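Local coordinates for coatomer subunit delta (Saccharomyces cerevisiae, PDB 5FJZ), which forms part of the COPI vesicle coat, its mu-homology domain binding a tryptophan-based peptide of the tether protein Dsl1, at residues E11-L16 with S227-L232; F71-N76 with Q80-T85. All coordinates share one frame; numbering follows the deposited sequence.

Interaction 1 of 2, residues E11-L16 with S227-L232; sequences ENNGIL and STRDKL
Arg-229 reaches from the end of one strand to the backbone of Glu-11, and both terminal nitrogens close on a single oxygen. NH1 donates to Glu-11 O at 2.8 Å, in the carbonyl plane and on a lone pair; NH2 donates to Glu-11 O at 2.9 Å, tilted 28° from that plane. The N-H...O angles, 147° and 139°, are bent, as sharing one acceptor end-on requires. The extended side chain, straight from CG to NE, brings the guanidinium to the carbonyl. Leu-16 CD1 lies over one face of the guanidinium, toward its rim, 3.9 Å from Arg-229 NH2; this is the buried part. The looser, solvent-exposed side is formed by the side chains of Glu-11 and Asn-13; Glu-11 OE1 stays 6.6 Å from Arg-229 NH1. Arg-229 NE also makes a salt bridge with Asp-257. A methionine here would probably leave Glu-11 O without its two donors and Asp-257 without its positive partner, with the N-terminal segment freer to shift. Asp-257 stands at the start of strand 257-269, which lies between strands 15-27 and 220-229 in the sheet, so the arginine spans this intervening strand to clasp the incoming chain.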
loop_
_atom_site.group_PDB
_atom_site.type_symbol
_atom_site.label_atom_id
_atom_site.label_comp_id
_atom_site.label_asym_id
_atom_site.label_seq_id
_atom_site.Cartn_x
_atom_site.Cartn_y
_atom_site.Cartn_z
ATOM N N GLU A 11 18.877 16.045 -16.659
ATOM C CA GLU A 11 19.139 17.468 -16.481
ATOM C C GLU A 11 18.096 18.304 -17.201
ATOM O O GLU A 11 17.589 17.940 -18.257
ATOM C CB GLU A 11 20.532 17.854 -16.995
ATOM C CG GLU A 11 20.838 19.361 -16.880
ATOM C CD GLU A 11 22.292 19.714 -17.191
ATOM O OE1 GLU A 11 23.110 18.791 -17.466
ATOM O OE2 GLU A 11 22.601 20.932 -17.174
ATOM N N ASN A 12 17.736 19.390 -16.562
ATOM C CA ASN A 12 16.771 20.334 -17.055
ATOM C C ASN A 12 17.527 21.597 -17.350
ATOM O O ASN A 12 18.177 22.132 -16.460
ATOM C CB ASN A 12 15.706 20.582 -15.976
ATOM C CG ASN A 12 14.574 21.529 -16.403
ATOM O OD1 ASN A 12 13.694 21.873 -15.609
ATOM N ND2 ASN A 12 14.571 21.942 -17.660
ATOM N N ASN A 13 17.402 22.127 -18.572
ATOM C CA ASN A 13 18.126 23.373 -18.918
ATOM C C ASN A 13 17.241 24.630 -18.884
ATOM O O ASN A 13 17.660 25.763 -19.233
ATOM C CB ASN A 13 18.843 23.146 -20.248
ATOM C CG ASN A 13 19.929 22.065 -20.161
ATOM O OD1 ASN A 13 20.763 22.041 -19.237
ATOM N ND2 ASN A 13 19.899 21.137 -21.096
ATOM N N GLY A 14 16.002 24.425 -18.441
ATOM C CA GLY A 14 14.997 25.457 -18.323
ATOM C C GLY A 14 13.601 24.890 -18.189
ATOM O O GLY A 14 12.948 24.941 -17.112
ATOM N N ILE A 15 13.115 24.355 -19.285
ATOM C CA ILE A 15 11.882 23.574 -19.343
ATOM C C ILE A 15 12.211 22.161 -19.769
ATOM O O ILE A 15 12.840 21.948 -20.808
ATOM C CB ILE A 15 10.845 24.150 -20.334
ATOM C CG1 ILE A 15 10.371 25.522 -19.812
ATOM C CG2 ILE A 15 9.642 23.233 -20.465
ATOM C CD1 ILE A 15 9.424 26.255 -20.703
ATOM N N LEU A 16 11.705 21.179 -19.004
ATOM C CA LEU A 16 11.794 19.791 -19.408
ATOM C C LEU A 16 10.470 19.148 -19.283
ATOM O O LEU A 16 9.876 19.144 -18.176
ATOM C CB LEU A 16 12.852 19.030 -18.569
ATOM C CG LEU A 16 13.004 17.541 -18.878
ATOM C CD1 LEU A 16 13.616 17.313 -20.275
ATOM C CD2 LEU A 16 13.936 16.924 -17.867
ATOM N N SER A 227 13.557 4.862 -22.949
ATOM C CA SER A 227 13.301 6.307 -22.992
ATOM C C SER A 227 14.128 7.005 -24.068
ATOM O O SER A 227 15.218 6.517 -24.440
ATOM C CB SER A 227 13.578 6.932 -21.653
ATOM O OG SER A 227 14.898 6.656 -21.264
ATOM N N THR A 228 13.627 8.127 -24.545
ATOM C CA THR A 228 14.298 8.929 -25.598
ATOM C C THR A 228 14.233 10.420 -25.188
ATOM O O THR A 228 13.200 10.871 -24.796
ATOM C CB THR A 228 13.784 8.608 -27.027
ATOM O OG1 THR A 228 13.648 9.807 -27.784
ATOM C CG2 THR A 228 12.437 7.843 -27.062
ATOM N N ARG A 229 15.352 11.133 -25.263
ATOM C CA ARG A 229 15.360 12.582 -25.118
ATOM C C ARG A 229 15.452 13.207 -26.493
ATOM O O ARG A 229 16.456 12.995 -27.181
ATOM C CB ARG A 229 16.522 13.029 -24.229
ATOM C CG ARG A 229 16.518 14.524 -23.983
ATOM C CD ARG A 229 17.388 14.811 -22.785
ATOM N NE ARG A 229 17.341 16.228 -22.483
ATOM C CZ ARG A 229 17.479 16.763 -21.284
ATOM N NH1 ARG A 229 17.741 16.010 -20.233
ATOM N NH2 ARG A 229 17.380 18.067 -21.157
ATOM N N ASP A 230 14.418 13.944 -26.904
ATOM C CA ASP A 230 14.327 14.580 -28.226
ATOM C C ASP A 230 13.087 15.470 -28.187
ATOM O O ASP A 230 11.996 14.984 -27.924
ATOM C CB ASP A 230 14.207 13.504 -29.318
ATOM C CG ASP A 230 13.995 14.072 -30.781
ATOM O OD1 ASP A 230 13.752 15.283 -31.042
ATOM O OD2 ASP A 230 14.021 13.237 -31.689
ATOM N N LYS A 231 13.241 16.769 -28.503
ATOM C CA LYS A 231 12.105 17.688 -28.608
ATOM C C LYS A 231 10.914 17.169 -29.366
ATOM O O LYS A 231 9.747 17.532 -29.093
ATOM C CB LYS A 231 12.515 18.985 -29.336
ATOM C CG LYS A 231 13.130 20.030 -28.455
ATOM C CD LYS A 231 13.737 21.141 -29.321
ATOM C CE LYS A 231 13.280 22.535 -28.958
ATOM N NZ LYS A 231 11.957 22.912 -29.522
ATOM N N LEU A 232 11.184 16.388 -30.400
ATOM C CA LEU A 232 10.182 15.919 -31.341
ATOM C C LEU A 232 9.728 14.465 -31.032
ATOM O O LEU A 232 8.890 13.907 -31.733
ATOM C CB LEU A 232 10.741 16.036 -32.786
ATOM C CG LEU A 232 11.206 17.425 -33.312
ATOM C CD1 LEU A 232 11.709 17.414 -34.765
ATOM C CD2 LEU A 232 10.154 18.516 -33.136
#

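Interaction 2 of 2, residues F71-N76 with Q80-T85; sequences FKTHPN and QSFLST
The backbones of Phe-71 to Asn-76 and Gln-80 to Thr-85, a segment holding the short strand 72-73 and one from helix 79-85, stay well apart, with Thr-73 CA 8.0 Å from Phe-82 CA, so no backbone hydrogen bond joins them and side chains make the contact. Phe-82 has the largest share of it. With CG anti to its own backbone N (chi1 164°), its ring leaves the helix toward the strand and turns an edge to the face of Phe-71 in an offset edge-to-face pair, centroids 5.6 Å apart and planes at 61°. The leading atoms are CE2 and CZ: Phe-82 CE2 lies 3.7 Å from Phe-71 CB, and Phe-82 CZ lies 3.8 Å from Phe-71 CG. Nearer the helix, the methyl of Thr-73 meets the root of the same ring, its CG2 3.9 Å from Phe-82 CB. Phe-82 is thus touched at its base by Thr-73 and at its far end by Phe-71, an apolar and buried contact. The helix has its own polar fastening, for Gln-80 O accepts from Ser-84 OG at 2.8 Å, above the carbonyl plane, as well as from Ser-84 N. In the other segment Asn-76 N donates to His-74 ND1 at 2.9 Å, which, with a bond at NE2, is likely to help set the turn of the imidazole; its ring stacks on an aromatic side chain of the bound peptide. Leu-107 of strand 104-113 touches both Thr-73 and Phe-82, while Val-64 adds to the packing on Phe-82. Strand 72-73 pairs antiparallel with strand 104-113 at the edge of the large sheet, and helix 79-85 packs against this edge.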
loop_
_atom_site.group_PDB
_atom_site.type_symbol
_atom_site.label_atom_id
_atom_site.label_comp_id
_atom_site.label_asym_id
_atom_site.label_seq_id
_atom_site.Cartn_x
_atom_site.Cartn_y
_atom_site.Cartn_z
ATOM N N PHE A 71 -8.624 11.545 -20.653
ATOM C CA PHE A 71 -7.676 12.633 -20.446
ATOM C C PHE A 71 -8.174 13.423 -19.224
ATOM O O PHE A 71 -9.349 13.730 -19.084
ATOM C CB PHE A 71 -7.530 13.513 -21.658
ATOM C CG PHE A 71 -6.692 12.969 -22.744
ATOM C CD1 PHE A 71 -5.325 12.795 -22.573
ATOM C CD2 PHE A 71 -7.261 12.590 -23.963
ATOM C CE1 PHE A 71 -4.542 12.289 -23.562
ATOM C CE2 PHE A 71 -6.448 12.094 -24.963
ATOM C CZ PHE A 71 -5.104 11.956 -24.773
ATOM N N LYS A 72 -7.272 13.648 -18.304
ATOM C CA LYS A 72 -7.662 14.267 -17.004
ATOM C C LYS A 72 -6.586 15.261 -16.721
ATOM O O LYS A 72 -5.397 14.930 -16.734
ATOM C CB LYS A 72 -7.795 13.227 -15.898
ATOM C CG LYS A 72 -8.327 13.797 -14.589
ATOM C CD LYS A 72 -7.842 13.003 -13.375
ATOM C CE LYS A 72 -8.508 11.612 -13.290
ATOM N NZ LYS A 72 -7.834 10.560 -14.138
ATOM N N THR A 73 -6.982 16.517 -16.607
ATOM C CA THR A 73 -6.058 17.599 -16.313
ATOM C C THR A 73 -5.979 17.793 -14.785
ATOM O O THR A 73 -6.873 17.479 -13.994
ATOM C CB THR A 73 -6.475 18.975 -16.914
ATOM O OG1 THR A 73 -7.840 19.192 -16.574
ATOM C CG2 THR A 73 -6.258 19.024 -18.425
ATOM N N HIS A 74 -4.813 18.192 -14.386
ATOM C CA HIS A 74 -4.586 18.498 -12.966
ATOM C C HIS A 74 -5.594 19.548 -12.521
ATOM O O HIS A 74 -5.945 20.447 -13.330
ATOM C CB HIS A 74 -3.146 18.966 -12.822
ATOM C CG HIS A 74 -2.767 19.270 -11.423
ATOM N ND1 HIS A 74 -3.159 20.425 -10.790
ATOM C CD2 HIS A 74 -2.081 18.547 -10.520
ATOM C CE1 HIS A 74 -2.665 20.432 -9.564
ATOM N NE2 HIS A 74 -2.024 19.301 -9.370
ATOM N N PRO A 75 -6.088 19.475 -11.256
ATOM C CA PRO A 75 -7.015 20.526 -10.771
ATOM C C PRO A 75 -6.649 21.980 -11.074
ATOM O O PRO A 75 -7.555 22.777 -11.413
ATOM C CB PRO A 75 -7.096 20.282 -9.285
ATOM C CG PRO A 75 -6.811 18.859 -9.136
ATOM C CD PRO A 75 -5.899 18.429 -10.252
ATOM N N ASN A 76 -5.375 22.326 -11.090
ATOM C CA ASN A 76 -4.908 23.682 -11.409
ATOM C C ASN A 76 -4.759 24.015 -12.879
ATOM O O ASN A 76 -4.412 25.139 -13.222
ATOM C CB ASN A 76 -3.548 24.005 -10.770
ATOM C CG ASN A 76 -3.557 23.866 -9.252
ATOM O OD1 ASN A 76 -2.567 23.455 -8.628
ATOM N ND2 ASN A 76 -4.662 24.197 -8.657
ATOM N N GLN A 80 -10.887 23.418 -20.057
ATOM C CA GLN A 80 -11.514 23.936 -21.300
ATOM C C GLN A 80 -10.512 24.287 -22.347
ATOM O O GLN A 80 -10.721 23.937 -23.520
ATOM C CB GLN A 80 -12.396 25.159 -21.010
ATOM C CG GLN A 80 -13.484 24.901 -20.011
ATOM C CD GLN A 80 -14.471 23.940 -20.616
ATOM O OE1 GLN A 80 -14.074 22.833 -20.891
ATOM N NE2 GLN A 80 -15.736 24.358 -20.889
ATOM N N SER A 81 -9.418 24.957 -21.974
ATOM C CA SER A 81 -8.315 25.221 -22.925
ATOM C C SER A 81 -7.620 23.946 -23.471
ATOM O O SER A 81 -7.174 23.931 -24.611
ATOM C CB SER A 81 -7.221 26.074 -22.311
ATOM O OG SER A 81 -7.727 27.345 -22.014
ATOM N N PHE A 82 -7.508 22.921 -22.648
ATOM C CA PHE A 82 -6.938 21.670 -23.141
ATOM C C PHE A 82 -7.831 21.038 -24.232
ATOM O O PHE A 82 -7.389 20.623 -25.343
ATOM C CB PHE A 82 -6.770 20.709 -21.956
ATOM C CG PHE A 82 -6.560 19.306 -22.396
ATOM C CD1 PHE A 82 -5.315 18.912 -22.901
ATOM C CD2 PHE A 82 -7.570 18.379 -22.296
ATOM C CE1 PHE A 82 -5.102 17.586 -23.289
ATOM C CE2 PHE A 82 -7.355 17.066 -22.681
ATOM C CZ PHE A 82 -6.141 16.696 -23.205
ATOM N N LEU A 83 -9.112 20.991 -23.911
ATOM C CA LEU A 83 -10.113 20.430 -24.820
ATOM C C LEU A 83 -10.301 21.269 -26.097
ATOM O O LEU A 83 -10.381 20.713 -27.208
ATOM C CB LEU A 83 -11.459 20.322 -24.108
ATOM C CG LEU A 83 -12.004 19.014 -23.560
ATOM C CD1 LEU A 83 -10.960 17.934 -23.428
ATOM C CD2 LEU A 83 -12.858 19.204 -22.279
ATOM N N SER A 84 -10.299 22.590 -25.947
ATOM C CA SER A 84 -10.523 23.523 -27.080
ATOM C C SER A 84 -9.384 23.660 -28.022
ATOM O O SER A 84 -9.576 23.601 -29.235
ATOM C CB SER A 84 -10.893 24.893 -26.556
ATOM O OG SER A 84 -12.113 24.770 -25.861
ATOM N N THR A 85 -8.178 23.799 -27.499
ATOM C CA THR A 85 -7.000 24.095 -28.323
ATOM C C THR A 85 -5.761 23.252 -28.072
ATOM O O THR A 85 -4.697 23.578 -28.627
ATOM C CB THR A 85 -6.503 25.550 -28.074
ATOM O OG1 THR A 85 -7.172 26.064 -26.925
ATOM C CG2 THR A 85 -6.795 26.453 -29.276
#

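How the interactions relate
From the N terminus, the chain first passes residues 11-16 at the start of strand 15-27 and meets them again at 227-232, so interaction 1 closes a loop with 210 residues between its segments. Interaction 2 falls wholly within that span: 71-76 and 80-85 are separated by three residues and form a local strand-to-helix turn. The contacts therefore nest without crossing. The centres of interactions 1 and 2 lie 22 Å apart. The nearest atoms of interactions 1 and 2 are about 14 Å apart, so they do not touch. What unites them is the large mixed sheet: interaction 1 ties the N-terminal segment to its interior strands, and interaction 2 holds the helix to its edge strand, beside the bound peptide.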